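Local coordinates for protein UL144 (Macacine herpesvirus 1, PDB 6NYP) that probably mimics the host receptor HVEM and binds the inhibitory lymphocyte receptor BTLA through an ectodomain of TNF-receptor-type cysteine-rich domains, at residues Gln13-Arg23 / Cys28-Cys39; Pro40-Leu48 / Asn66-Val74. All coordinates share one frame; numbering follows the deposited sequence.

Contact 1 (Gln13-Arg23 / Cys28-Cys39)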
loop_
_atom_site.group_PDB
_atom_site.type_symbol
_atom_site.label_atom_id
_atom_site.label_comp_id
_atom_site.label_asym_id
_atom_site.label_seq_id
_atom_site.Cartn_x
_atom_site.Cartn_y
_atom_site.Cartn_z
ATOM N N GLN F 13 -12.286 11.832 -0.588
ATOM C CA GLN F 13 -11.556 11.091 0.473
ATOM C C GLN F 13 -10.082 10.951 0.067
ATOM O O GLN F 13 -9.808 10.611 -1.113
ATOM C CB GLN F 13 -12.215 9.725 0.684
ATOM C CG GLN F 13 -11.749 8.949 1.914
ATOM C CD GLN F 13 -12.113 9.590 3.234
ATOM O OE1 GLN F 13 -13.285 9.774 3.562
ATOM N NE2 GLN F 13 -11.102 9.886 4.036
ATOM N N CYS F 14 -9.184 11.208 1.022
ATOM C CA CYS F 14 -7.714 11.078 0.872
ATOM C C CYS F 14 -7.304 9.651 1.255
ATOM O O CYS F 14 -7.555 9.248 2.412
ATOM C CB CYS F 14 -6.994 12.118 1.722
ATOM S SG CYS F 14 -7.168 13.809 1.094
ATOM N N CYS F 15 -6.709 8.916 0.307
ATOM C CA CYS F 15 -6.474 7.453 0.405
ATOM C C CYS F 15 -5.038 7.102 0.043
ATOM O O CYS F 15 -4.396 7.789 -0.747
ATOM C CB CYS F 15 -7.429 6.683 -0.498
ATOM S SG CYS F 15 -9.157 6.838 0.011
ATOM N N PRO F 16 -4.500 6.006 0.622
ATOM C CA PRO F 16 -3.250 5.419 0.143
ATOM C C PRO F 16 -3.347 5.057 -1.337
ATOM O O PRO F 16 -4.379 4.570 -1.790
ATOM C CB PRO F 16 -3.089 4.138 0.972
ATOM C CG PRO F 16 -3.930 4.375 2.212
ATOM C CD PRO F 16 -5.059 5.285 1.775
ATOM N N PRO F 17 -2.282 5.270 -2.137
ATOM C CA PRO F 17 -2.302 4.880 -3.543
ATOM C C PRO F 17 -2.145 3.363 -3.708
ATOM O O PRO F 17 -1.883 2.687 -2.723
ATOM C CB PRO F 17 -1.116 5.663 -4.119
ATOM C CG PRO F 17 -0.142 5.764 -2.967
ATOM C CD PRO F 17 -1.014 5.897 -1.736
ATOM N N CYS F 18 -2.311 2.876 -4.940
ATOM C CA CYS F 18 -1.998 1.480 -5.345
ATOM C C CYS F 18 -0.570 1.423 -5.902
ATOM O O CYS F 18 -0.073 2.466 -6.385
ATOM C CB CYS F 18 -2.996 0.987 -6.387
ATOM S SG CYS F 18 -4.686 0.787 -5.760
ATOM N N LYS F 19 0.066 0.250 -5.844
ATOM C CA LYS F 19 1.380 -0.008 -6.497
ATOM C C LYS F 19 1.177 -0.058 -8.021
ATOM O O LYS F 19 0.019 -0.187 -8.461
ATOM C CB LYS F 19 2.023 -1.285 -5.948
ATOM C CG LYS F 19 2.407 -1.233 -4.477
ATOM C CD LYS F 19 3.188 -2.446 -4.008
ATOM C CE LYS F 19 3.883 -2.233 -2.678
ATOM N NZ LYS F 19 2.941 -2.207 -1.533
ATOM N N GLN F 20 2.270 0.013 -8.780
ATOM C CA GLN F 20 2.302 0.359 -10.229
ATOM C C GLN F 20 1.315 -0.480 -11.054
ATOM O O GLN F 20 0.535 0.127 -11.826
ATOM C CB GLN F 20 3.728 0.200 -10.756
ATOM C CG GLN F 20 4.667 1.286 -10.252
ATOM C CD GLN F 20 5.756 1.575 -11.252
ATOM O OE1 GLN F 20 6.486 0.680 -11.671
ATOM N NE2 GLN F 20 5.839 2.831 -11.660
ATOM N N GLY F 21 1.337 -1.807 -10.914
ATOM C CA GLY F 21 0.571 -2.718 -11.792
ATOM C C GLY F 21 -0.870 -2.927 -11.359
ATOM O O GLY F 21 -1.478 -3.888 -11.838
ATOM N N TYR F 22 -1.407 -2.054 -10.505
ATOM C CA TYR F 22 -2.692 -2.264 -9.791
ATOM C C TYR F 22 -3.637 -1.081 -10.026
ATOM O O TYR F 22 -3.154 0.059 -10.156
ATOM C CB TYR F 22 -2.431 -2.440 -8.297
ATOM C CG TYR F 22 -1.648 -3.670 -7.918
ATOM C CD1 TYR F 22 -0.271 -3.723 -8.053
ATOM C CD2 TYR F 22 -2.290 -4.764 -7.361
ATOM C CE1 TYR F 22 0.452 -4.836 -7.660
ATOM C CE2 TYR F 22 -1.583 -5.898 -6.989
ATOM C CZ TYR F 22 -0.208 -5.936 -7.138
ATOM O OH TYR F 22 0.478 -7.056 -6.770
ATOM N N ARG F 23 -4.943 -1.367 -10.087
ATOM C CA ARG F 23 -6.042 -0.365 -10.132
ATOM C C ARG F 23 -6.826 -0.448 -8.815
ATOM O O ARG F 23 -6.830 -1.552 -8.190
ATOM C CB ARG F 23 -6.966 -0.636 -11.325
ATOM C CG ARG F 23 -8.014 -1.704 -11.039
ATOM C CD ARG F 23 -8.370 -2.659 -12.153
ATOM N NE ARG F 23 -9.420 -3.556 -11.684
ATOM C CZ ARG F 23 -9.941 -4.571 -12.368
ATOM N NH1 ARG F 23 -9.530 -4.834 -13.598
ATOM N NH2 ARG F 23 -10.885 -5.318 -11.819
ATOM N N CYS F 28 -10.850 3.679 -0.018
ATOM C CA CYS F 28 -10.578 3.740 1.441
ATOM C C CYS F 28 -11.672 4.579 2.111
ATOM O O CYS F 28 -12.403 5.280 1.394
ATOM C CB CYS F 28 -9.194 4.312 1.733
ATOM S SG CYS F 28 -9.150 6.118 1.911
ATOM N N THR F 29 -11.788 4.482 3.434
ATOM C CA THR F 29 -12.523 5.442 4.298
ATOM C C THR F 29 -11.510 6.044 5.271
ATOM O O THR F 29 -10.323 5.693 5.174
ATOM C CB THR F 29 -13.698 4.773 5.025
ATOM O OG1 THR F 29 -13.208 3.968 6.100
ATOM C CG2 THR F 29 -14.546 3.933 4.095
ATOM N N GLN F 30 -11.958 6.895 6.187
ATOM C CA GLN F 30 -11.073 7.527 7.196
ATOM C C GLN F 30 -10.427 6.440 8.061
ATOM O O GLN F 30 -9.314 6.677 8.562
ATOM C CB GLN F 30 -11.876 8.507 8.045
ATOM C CG GLN F 30 -11.004 9.382 8.924
ATOM C CD GLN F 30 -11.822 10.282 9.809
ATOM O OE1 GLN F 30 -13.048 10.292 9.759
ATOM N NE2 GLN F 30 -11.131 11.059 10.625
ATOM N N TYR F 31 -11.098 5.297 8.230
ATOM C CA TYR F 31 -10.721 4.227 9.193
ATOM C C TYR F 31 -10.237 2.956 8.481
ATOM O O TYR F 31 -9.766 2.055 9.196
ATOM C CB TYR F 31 -11.918 3.893 10.089
ATOM C CG TYR F 31 -12.309 4.991 11.045
ATOM C CD1 TYR F 31 -13.199 5.988 10.676
ATOM C CD2 TYR F 31 -11.783 5.034 12.327
ATOM C CE1 TYR F 31 -13.532 7.016 11.544
ATOM C CE2 TYR F 31 -12.121 6.041 13.214
ATOM C CZ TYR F 31 -13.006 7.032 12.824
ATOM O OH TYR F 31 -13.341 8.031 13.692
ATOM N N THR F 32 -10.357 2.869 7.152
ATOM C CA THR F 32 -10.114 1.614 6.385
ATOM C C THR F 32 -9.158 1.837 5.210
ATOM O O THR F 32 -8.970 2.987 4.782
ATOM C CB THR F 32 -11.411 1.007 5.838
ATOM O OG1 THR F 32 -12.036 1.975 4.994
ATOM C CG2 THR F 32 -12.339 0.553 6.943
ATOM N N SER F 33 -8.615 0.726 4.716
ATOM C CA SER F 33 -7.605 0.619 3.633
ATOM C C SER F 33 -8.243 0.796 2.251
ATOM O O SER F 33 -9.463 0.612 2.125
ATOM C CB SER F 33 -6.924 -0.716 3.737
ATOM O OG SER F 33 -7.830 -1.687 4.244
ATOM N N THR F 34 -7.416 1.126 1.261
ATOM C CA THR F 34 -7.719 1.046 -0.190
ATOM C C THR F 34 -7.519 -0.406 -0.636
ATOM O O THR F 34 -6.560 -1.021 -0.148
ATOM C CB THR F 34 -6.752 1.921 -0.997
ATOM O OG1 THR F 34 -6.633 3.210 -0.387
ATOM C CG2 THR F 34 -7.158 2.071 -2.445
ATOM N N THR F 35 -8.390 -0.935 -1.496
ATOM C CA THR F 35 -8.234 -2.278 -2.123
ATOM C C THR F 35 -7.757 -2.071 -3.565
ATOM O O THR F 35 -8.380 -1.252 -4.289
ATOM C CB THR F 35 -9.527 -3.100 -2.038
ATOM O OG1 THR F 35 -9.993 -3.084 -0.689
ATOM C CG2 THR F 35 -9.352 -4.532 -2.482
ATOM N N CYS F 36 -6.662 -2.736 -3.940
ATOM C CA CYS F 36 -6.048 -2.683 -5.293
ATOM C C CYS F 36 -6.065 -4.082 -5.909
ATOM O O CYS F 36 -5.906 -5.054 -5.148
ATOM C CB CYS F 36 -4.616 -2.174 -5.222
ATOM S SG CYS F 36 -4.491 -0.627 -4.294
ATOM N N THR F 37 -6.280 -4.181 -7.221
ATOM C CA THR F 37 -6.240 -5.468 -7.966
ATOM C C THR F 37 -5.254 -5.338 -9.133
ATOM O O THR F 37 -5.204 -4.254 -9.754
ATOM C CB THR F 37 -7.646 -5.922 -8.390
ATOM O OG1 THR F 37 -8.484 -5.947 -7.234
ATOM C CG2 THR F 37 -7.654 -7.296 -9.022
ATOM N N LEU F 38 -4.463 -6.389 -9.349
ATOM C CA LEU F 38 -3.482 -6.549 -10.454
ATOM C C LEU F 38 -4.180 -6.393 -11.809
ATOM O O LEU F 38 -5.063 -7.202 -12.106
ATOM C CB LEU F 38 -2.844 -7.936 -10.307
ATOM C CG LEU F 38 -1.569 -8.203 -11.108
ATOM C CD1 LEU F 38 -0.481 -7.180 -10.804
ATOM C CD2 LEU F 38 -1.069 -9.616 -10.828
ATOM N N CYS F 39 -3.786 -5.390 -12.595
ATOM C CA CYS F 39 -4.080 -5.320 -14.054
ATOM C C CYS F 39 -3.411 -6.513 -14.731
ATOM O O CYS F 39 -2.211 -6.704 -14.571
ATOM C CB CYS F 39 -3.590 -4.019 -14.682
ATOM S SG CYS F 39 -4.721 -2.617 -14.488
#
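Arg23 and Thr37 form a hydrogen-bonded antiparallel pair, N of Arg23 to O of Thr37 at 2.9 Å and N of Thr37 to O of Arg23 also at 2.9 Å, with Tyr22 and Leu38 as the non-hydrogen-bonded pair next to it. Past the strand, Cys39 N reaches Gly21 O (2.9 Å) in the carbonyl plane, extending the ladder to the turn Lys19-Tyr22. On one face of the hairpin Tyr22 CG stands anti to the carbonyl carbon (chi1 -65°), which swings the ring across the Thr37-Leu38 backbone, CD2 against Leu38 N. Leu38 reaches over one ring face with its CD1 methyl, 4.1 Å from the Tyr22 centroid and offset toward the rim, a CH-pi contact. At the root of the tyrosine, Tyr22 CB packs on Cys36 CB (3.8 Å).

Two disulfides carry the contact on from the ladder toward Cys15, where segment 13-23 no longer pairs with strand 34-38; the strand stays paired, Thr35 with Thr25 and Gly26. Cys18 SG joins Cys36 SG (2.0 Å, chi3 -86°), and Cys15 SG joins Cys28 SG (2.0 Å, chi3 -81°). Thr34 lies between these two rungs. Its OG1 donates to Pro16 O (3.0 Å), in the carbonyl plane and on a lone pair, while the same oxygen rests beside the proline ring at CD. Together with Cys14-Cys3, the bridges give the 1-2, 3-5, 4-6 pairing of a TNF-receptor cysteine-rich domain. The outer side of Thr34-Thr37 forms an antiparallel ladder with a strand of another protein's chain, and Thr37 OG1 hydrogen-bonds a polar side chain of that chain as well as Thr25 OG1. Covalent bridges and a buried threonine bond thus tie residues 15-18 to strand 34-38 and the loop before it, consistent with a firmly held strand for the partner's sheet to join.

Contact 2 (Pro40-Leu48 / Asn66-Val74); sequences PSGTYVSGL and NCTSTQNTV. With NAG (2-acetamido-2-deoxy-beta-D-glucopyranose), chain P.
Val45 N donates to Ser69 O at 2.8 Å in an almost straight bond (170°), although the donor lies above the carbonyl plane and not on a lone pair. Ser69 O also lies beside the valine side chain, 3.4 Å from Val45 CG2. One residue earlier, Tyr44 carries most of the packing. Its CG sits between the backbone N and the carbonyl carbon (chi1 72°), and the ring extends against the loop 67-72. The Asn72 backbone N lies above the centre of one ring face, and Asn72 CB lies over the same face toward CE1 and CZ, a CH-pi contact 4.0 Å from the Tyr44 centroid. The asparagine amide is turned nearly parallel to the ring, 14° between the planes, and its OD1 is hydrogen-bonded by Thr55 OG1.

Both segments belong to the TNFR/NGFR cysteine-rich region, where the loop 66-73 folds back on the first strand of the hairpin 43-45/51-53. Cys67, tied to Cys54 by a disulfide, brings its sulfur obliquely to the aromatic ring, 5.0 Å from SG to the Tyr44 centroid. Thr68 O lies 3.3 Å from Tyr44 CB, at the root of the same side chain. Asn66, just ahead of Cys67, takes no part in this packing and carries an N-linked sugar instead, with ND2 bonded to C1 of the N-acetylglucosamine.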
loop_
_atom_site.group_PDB
_atom_site.type_symbol
_atom_site.label_atom_id
_atom_site.label_comp_id
_atom_site.label_asym_id
_atom_site.label_seq_id
_atom_site.Cartn_x
_atom_site.Cartn_y
_atom_site.Cartn_z
ATOM N N PRO F 40 -4.151 -7.363 -15.482
ATOM C CA PRO F 40 -3.563 -8.568 -16.076
ATOM C C PRO F 40 -2.597 -8.243 -17.229
ATOM O O PRO F 40 -2.696 -7.161 -17.799
ATOM C CB PRO F 40 -4.781 -9.358 -16.575
ATOM C CG PRO F 40 -5.826 -8.295 -16.838
ATOM C CD PRO F 40 -5.574 -7.201 -15.820
ATOM N N SER F 41 -1.699 -9.180 -17.552
ATOM C CA SER F 41 -0.673 -9.033 -18.620
ATOM C C SER F 41 -1.348 -8.652 -19.943
ATOM O O SER F 41 -2.384 -9.259 -20.275
ATOM C CB SER F 41 0.158 -10.277 -18.770
ATOM O OG SER F 41 1.275 -10.009 -19.603
ATOM N N GLY F 42 -0.788 -7.664 -20.650
ATOM C CA GLY F 42 -1.317 -7.128 -21.919
ATOM C C GLY F 42 -2.255 -5.952 -21.699
ATOM O O GLY F 42 -2.906 -5.519 -22.686
ATOM N N THR F 43 -2.351 -5.468 -20.454
ATOM C CA THR F 43 -3.155 -4.283 -20.049
ATOM C C THR F 43 -2.259 -3.322 -19.262
ATOM O O THR F 43 -1.229 -3.773 -18.727
ATOM C CB THR F 43 -4.386 -4.685 -19.225
ATOM O OG1 THR F 43 -3.980 -4.989 -17.884
ATOM C CG2 THR F 43 -5.132 -5.850 -19.837
ATOM N N TYR F 44 -2.643 -2.047 -19.211
ATOM C CA TYR F 44 -1.954 -0.995 -18.422
ATOM C C TYR F 44 -2.994 -0.223 -17.603
ATOM O O TYR F 44 -4.140 -0.055 -18.058
ATOM C CB TYR F 44 -1.139 -0.080 -19.340
ATOM C CG TYR F 44 -1.952 0.853 -20.204
ATOM C CD1 TYR F 44 -2.386 0.474 -21.468
ATOM C CD2 TYR F 44 -2.275 2.129 -19.764
ATOM C CE1 TYR F 44 -3.133 1.332 -22.262
ATOM C CE2 TYR F 44 -3.022 2.998 -20.546
ATOM C CZ TYR F 44 -3.464 2.593 -21.794
ATOM O OH TYR F 44 -4.189 3.450 -22.574
ATOM N N VAL F 45 -2.584 0.230 -16.420
ATOM C CA VAL F 45 -3.408 1.070 -15.505
ATOM C C VAL F 45 -3.641 2.412 -16.207
ATOM O O VAL F 45 -2.672 3.169 -16.379
ATOM C CB VAL F 45 -2.740 1.250 -14.129
ATOM C CG1 VAL F 45 -3.574 2.140 -13.219
ATOM C CG2 VAL F 45 -2.458 -0.082 -13.454
ATOM N N SER F 46 -4.891 2.683 -16.585
ATOM C CA SER F 46 -5.321 3.799 -17.467
ATOM C C SER F 46 -5.709 5.027 -16.635
ATOM O O SER F 46 -5.044 6.065 -16.763
ATOM C CB SER F 46 -6.441 3.344 -18.365
ATOM O OG SER F 46 -6.893 4.401 -19.200
ATOM N N GLY F 47 -6.749 4.905 -15.808
ATOM C CA GLY F 47 -7.073 5.878 -14.748
ATOM C C GLY F 47 -6.639 5.333 -13.403
ATOM O O GLY F 47 -5.678 4.547 -13.367
ATOM N N LEU F 48 -7.330 5.720 -12.331
ATOM C CA LEU F 48 -7.169 5.097 -10.990
ATOM C C LEU F 48 -7.753 3.680 -11.030
ATOM O O LEU F 48 -7.209 2.791 -10.343
ATOM C CB LEU F 48 -7.868 5.961 -9.937
ATOM C CG LEU F 48 -7.223 7.324 -9.677
ATOM C CD1 LEU F 48 -8.160 8.237 -8.900
ATOM C CD2 LEU F 48 -5.892 7.184 -8.947
ATOM N N ASN F 66 7.759 0.184 -25.431
ATOM C CA ASN F 66 6.860 -0.979 -25.187
ATOM C C ASN F 66 5.851 -0.637 -24.089
ATOM O O ASN F 66 6.115 0.299 -23.309
ATOM C CB ASN F 66 7.636 -2.250 -24.832
ATOM C CG ASN F 66 7.914 -3.106 -26.047
ATOM O OD1 ASN F 66 7.139 -3.089 -27.002
ATOM N ND2 ASN F 66 9.014 -3.843 -26.018
ATOM N N CYS F 67 4.746 -1.387 -24.030
ATOM C CA CYS F 67 3.659 -1.217 -23.032
ATOM C C CYS F 67 4.183 -1.601 -21.647
ATOM O O CYS F 67 4.601 -2.757 -21.480
ATOM C CB CYS F 67 2.425 -2.055 -23.349
ATOM S SG CYS F 67 0.927 -1.408 -22.555
ATOM N N THR F 68 4.177 -0.652 -20.707
ATOM C CA THR F 68 4.454 -0.877 -19.264
ATOM C C THR F 68 3.114 -1.077 -18.549
ATOM O O THR F 68 2.064 -0.982 -19.203
ATOM C CB THR F 68 5.244 0.286 -18.649
ATOM O OG1 THR F 68 4.340 1.375 -18.459
ATOM C CG2 THR F 68 6.422 0.733 -19.491
ATOM N N SER F 69 3.158 -1.320 -17.243
ATOM C CA SER F 69 1.968 -1.497 -16.376
ATOM C C SER F 69 1.277 -0.146 -16.139
ATOM O O SER F 69 0.130 -0.169 -15.653
ATOM C CB SER F 69 2.347 -2.164 -15.076
ATOM O OG SER F 69 3.308 -1.391 -14.364
ATOM N N THR F 70 1.925 0.983 -16.459
ATOM C CA THR F 70 1.391 2.349 -16.200
ATOM C C THR F 70 1.114 3.117 -17.499
ATOM O O THR F 70 0.269 4.029 -17.443
ATOM C CB THR F 70 2.341 3.170 -15.317
ATOM O OG1 THR F 70 3.459 3.527 -16.128
ATOM C CG2 THR F 70 2.788 2.433 -14.072
ATOM N N GLN F 71 1.810 2.813 -18.600
ATOM C CA GLN F 71 1.724 3.605 -19.862
ATOM C C GLN F 71 1.522 2.682 -21.073
ATOM O O GLN F 71 2.046 1.542 -21.062
ATOM C CB GLN F 71 2.937 4.524 -20.043
ATOM C CG GLN F 71 4.207 4.062 -19.339
ATOM C CD GLN F 71 5.272 5.130 -19.262
ATOM O OE1 GLN F 71 4.998 6.328 -19.348
ATOM N NE2 GLN F 71 6.510 4.694 -19.087
ATOM N N ASN F 72 0.776 3.182 -22.070
ATOM C CA ASN F 72 0.450 2.497 -23.351
ATOM C C ASN F 72 1.723 2.406 -24.206
ATOM O O ASN F 72 2.693 3.128 -23.886
ATOM C CB ASN F 72 -0.657 3.246 -24.103
ATOM C CG ASN F 72 -1.297 2.439 -25.214
ATOM O OD1 ASN F 72 -1.061 1.236 -25.337
ATOM N ND2 ASN F 72 -2.096 3.098 -26.037
ATOM N N THR F 73 1.723 1.562 -25.248
ATOM C CA THR F 73 2.792 1.506 -26.286
ATOM C C THR F 73 2.876 2.868 -26.986
ATOM O O THR F 73 1.845 3.563 -27.051
ATOM C CB THR F 73 2.558 0.404 -27.331
ATOM O OG1 THR F 73 1.320 0.671 -27.989
ATOM C CG2 THR F 73 2.508 -0.994 -26.756
ATOM N N VAL F 74 4.063 3.238 -27.465
ATOM C CA VAL F 74 4.280 4.442 -28.319
ATOM C C VAL F 74 4.683 3.944 -29.706
ATOM O O VAL F 74 5.612 3.114 -29.775
ATOM C CB VAL F 74 5.337 5.395 -27.727
ATOM C CG1 VAL F 74 5.466 6.669 -28.552
ATOM C CG2 VAL F 74 5.043 5.724 -26.270
HETATM C C1 NAG P . 9.451 -4.706 -27.094
HETATM C C2 NAG P . 10.791 -4.239 -27.678
HETATM C C3 NAG P . 11.072 -5.088 -28.916
HETATM C C4 NAG P . 11.105 -6.573 -28.537
HETATM C C5 NAG P . 9.813 -6.981 -27.808
HETATM C C6 NAG P . 9.892 -8.418 -27.293
HETATM C C7 NAG P . 11.310 -1.851 -27.193
HETATM C C8 NAG P . 11.366 -0.453 -27.746
HETATM N N2 NAG P . 10.841 -2.810 -28.015
HETATM O O3 NAG P . 12.309 -4.680 -29.519
HETATM O O4 NAG P . 11.321 -7.366 -29.717
HETATM O O5 NAG P . 9.564 -6.090 -26.707
HETATM O O6 NAG P . 8.630 -8.823 -26.749
HETATM O O7 NAG P . 11.689 -2.075 -26.053
#

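How the contacts relate
Contacts 1 and 2 follow one another along an elongated chain, centres about 18 Å apart. Contact 1 has several buried residues and combines paired strands with two disulfides between its segments; contact 2 lies at the surface, where one backbone bond and a tyrosine ring join a strand to a loop, with its cysteine bridged elsewhere. They meet mainly at Val45, whose CG2 packs 3.4 Å from Tyr22 O and 3.6 Å from Cys39 SG, whose disulfide with Cys51 belongs to the cysteine-rich region of contact 2, and where Arg23 CB packs on Leu48 O. The partner protein extends the sheet of contact 1, whereas no other chain of the assembly touches contact 2, which bears a glycan.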